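Local coordinates for REP protein (Adeno-associated virus 5, PDB 1UUT) that nicks viral DNA as an HUH-type endonuclease in replication and binds the RBE' stem-loop of the inverted terminal repeat through its nuclease domain, at a contact of chain A with DNA. Sequence-based numbering; all coordinates share one arbitrary frame.

A contact of chain A with DNA. Residues 25-26, 29, 58, 61, 118-119. With nucleotides of chain B.
This site is a pocket for the base of DT7, an unpaired thymine of the RBE' stem-loop, with the unpaired DT8 held at its phosphate and O2. The base of DT7 stacks on the indole of Trp29, the two planes nearly parallel. CG of Trp29 is anti to the backbone N (chi1 161°), and with the turn at chi2 this lays the benzo part over N3 and C4 of the base, CZ3 of Trp29 lying 3.5 Å from N3 of DT7. The sugar C2' of DT7 lies over the five-membered ring, on the face that also takes the base. The indole NE1 points away from the base, at the ring edge, and reaches OP1 of DT8 through a water. Phe26 brings its CD1 edge to O4 of DT7, and Ser25 lies beside the thymine methyl.

At the Watson-Crick edge, N3 of DT7 donates a nearly straight bond of 3.0 Å to the backbone O of Val119. The donor stands above that carbonyl plane. This bond, with the one to O2, probably helps the site recognise thymine.

Arg58 bridges both nucleotides. Its chain bends at chi2 (72°), and NE gives a bond of 2.9 Å to O2 of DT7, tilted from the guanidinium plane. NH1 meets O2 of DT8 in plane at 3.1 Å and also bonds OP2 of DT8. On the other branch, NH2 of Arg58 gives a straight hydrogen bond of 3.1 Å to the backbone O of Val118, from above that carbonyl plane, which helps hold the group's rotation.

Arg61 approaches the DT8 phosphate in plane, its NH1 2.7 Å from OP2. Two arginines therefore grip OP2 by salt bridges and probably offset its negative charge.

The pocket lies between helix 24-32, which carries Trp29, helix 50-71, which carries both arginines, and the C-terminal end of helix 101-118 with the loop residue that follows.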
loop_
_atom_site.group_PDB
_atom_site.type_symbol
_atom_site.label_atom_id
_atom_site.label_comp_id
_atom_site.label_asym_id
_atom_site.label_seq_id
_atom_site.Cartn_x
_atom_site.Cartn_y
_atom_site.Cartn_z
ATOM N N SER A 25 5.070 -13.908 19.779
ATOM C CA SER A 25 6.145 -13.634 18.827
ATOM C C SER A 25 5.758 -12.544 17.829
ATOM O O SER A 25 6.602 -11.739 17.420
ATOM C CB SER A 25 6.545 -14.914 18.088
ATOM O OG SER A 25 5.413 -15.565 17.527
ATOM N N PHE A 26 4.480 -12.509 17.457
ATOM C CA PHE A 26 3.977 -11.507 16.516
ATOM C C PHE A 26 4.088 -10.132 17.174
ATOM O O PHE A 26 4.598 -9.176 16.576
ATOM C CB PHE A 26 2.518 -11.820 16.154
ATOM C CG PHE A 26 1.889 -10.812 15.232
ATOM C CD1 PHE A 26 2.014 -10.940 13.854
ATOM C CD2 PHE A 26 1.197 -9.716 15.745
ATOM C CE1 PHE A 26 1.464 -9.988 12.998
ATOM C CE2 PHE A 26 0.648 -8.762 14.901
ATOM C CZ PHE A 26 0.782 -8.898 13.522
ATOM N N TRP A 29 7.673 -8.943 17.472
ATOM C CA TRP A 29 8.152 -8.482 16.175
ATOM C C TRP A 29 7.633 -7.078 15.854
ATOM O O TRP A 29 8.424 -6.152 15.678
ATOM C CB TRP A 29 7.757 -9.470 15.060
ATOM C CG TRP A 29 7.793 -8.877 13.670
ATOM C CD1 TRP A 29 8.835 -8.213 13.084
ATOM C CD2 TRP A 29 6.709 -8.830 12.727
ATOM N NE1 TRP A 29 8.459 -7.743 11.847
ATOM C CE2 TRP A 29 7.162 -8.106 11.604
ATOM C CE3 TRP A 29 5.397 -9.325 12.727
ATOM C CZ2 TRP A 29 6.351 -7.864 10.495
ATOM C CZ3 TRP A 29 4.592 -9.083 11.620
ATOM C CH2 TRP A 29 5.070 -8.358 10.522
ATOM N N ARG A 58 5.907 -5.286 5.797
ATOM C CA ARG A 58 6.098 -6.725 5.611
ATOM C C ARG A 58 5.083 -7.207 4.567
ATOM O O ARG A 58 5.418 -7.951 3.641
ATOM C CB ARG A 58 5.907 -7.446 6.953
ATOM C CG ARG A 58 5.881 -8.962 6.895
ATOM C CD ARG A 58 7.236 -9.606 6.623
ATOM N NE ARG A 58 7.075 -11.059 6.605
ATOM C CZ ARG A 58 7.877 -11.918 5.980
ATOM N NH1 ARG A 58 8.937 -11.492 5.304
ATOM N NH2 ARG A 58 7.581 -13.210 5.990
ATOM N N ARG A 61 6.220 -5.895 1.020
ATOM C CA ARG A 61 7.320 -6.663 0.452
ATOM C C ARG A 61 6.939 -8.082 0.038
ATOM O O ARG A 61 7.391 -8.571 -1.008
ATOM C CB ARG A 61 8.530 -6.625 1.384
ATOM C CG ARG A 61 9.140 -5.230 1.445
ATOM C CD ARG A 61 10.273 -5.120 2.434
ATOM N NE ARG A 61 9.806 -5.265 3.810
ATOM C CZ ARG A 61 9.958 -6.367 4.538
ATOM N NH1 ARG A 61 10.563 -7.426 4.021
ATOM N NH2 ARG A 61 9.511 -6.402 5.788
ATOM N N VAL A 118 2.656 -16.571 5.852
ATOM C CA VAL A 118 3.955 -16.025 6.258
ATOM C C VAL A 118 4.010 -14.706 7.041
ATOM O O VAL A 118 5.094 -14.287 7.456
ATOM C CB VAL A 118 4.930 -15.948 5.050
ATOM C CG1 VAL A 118 4.988 -17.298 4.343
ATOM C CG2 VAL A 118 4.518 -14.837 4.081
ATOM N N VAL A 119 2.868 -14.055 7.246
ATOM C CA VAL A 119 2.841 -12.803 8.000
ATOM C C VAL A 119 1.987 -12.917 9.256
ATOM O O VAL A 119 2.356 -12.404 10.311
ATOM C CB VAL A 119 2.300 -11.599 7.151
ATOM C CG1 VAL A 119 2.375 -10.294 7.962
ATOM C CG2 VAL A 119 3.090 -11.460 5.852
ATOM P P DT B 7 13.179 -13.603 12.411
ATOM O OP1 DT B 7 12.909 -12.875 13.678
ATOM O OP2 DT B 7 13.289 -15.087 12.426
ATOM O "O5'" DT B 7 12.033 -13.258 11.363
ATOM C "C5'" DT B 7 11.747 -11.910 11.030
ATOM C "C4'" DT B 7 10.829 -11.855 9.836
ATOM O "O4'" DT B 7 9.612 -12.594 10.104
ATOM C "C3'" DT B 7 10.390 -10.436 9.491
ATOM O "O3'" DT B 7 10.244 -10.336 8.077
ATOM C "C2'" DT B 7 9.031 -10.331 10.153
ATOM C "C1'" DT B 7 8.502 -11.729 9.916
ATOM N N1 DT B 7 7.416 -12.152 10.813
ATOM C C2 DT B 7 6.142 -12.137 10.300
ATOM O O2 DT B 7 5.878 -11.786 9.163
ATOM N N3 DT B 7 5.175 -12.547 11.178
ATOM C C4 DT B 7 5.342 -12.952 12.488
ATOM O O4 DT B 7 4.369 -13.302 13.148
ATOM C C5 DT B 7 6.701 -12.926 12.968
ATOM C C7 DT B 7 6.976 -13.320 14.385
ATOM C C6 DT B 7 7.665 -12.541 12.115
ATOM P P DT B 8 11.185 -9.341 7.252
ATOM O OP1 DT B 8 11.263 -8.067 8.005
ATOM O OP2 DT B 8 10.680 -9.348 5.855
ATOM O "O5'" DT B 8 12.626 -10.033 7.277
ATOM C "C5'" DT B 8 12.834 -11.314 6.683
ATOM C "C4'" DT B 8 13.980 -11.263 5.700
ATOM O "O4'" DT B 8 14.136 -12.582 5.121
ATOM C "C3'" DT B 8 13.777 -10.316 4.512
ATOM O "O3'" DT B 8 15.042 -9.761 4.117
ATOM C "C2'" DT B 8 13.237 -11.229 3.427
ATOM C "C1'" DT B 8 13.986 -12.515 3.710
ATOM N N1 DT B 8 13.312 -13.749 3.253
ATOM C C2 DT B 8 11.976 -13.949 3.550
ATOM O O2 DT B 8 11.303 -13.160 4.193
ATOM N N3 DT B 8 11.451 -15.119 3.061
ATOM C C4 DT B 8 12.107 -16.093 2.335
ATOM O O4 DT B 8 11.499 -17.099 1.975
ATOM C C5 DT B 8 13.503 -15.822 2.065
ATOM C C7 DT B 8 14.300 -16.814 1.280
ATOM C C6 DT B 8 14.026 -14.683 2.532
HETATM O O HOH W 1 9.882 -6.607 9.682
#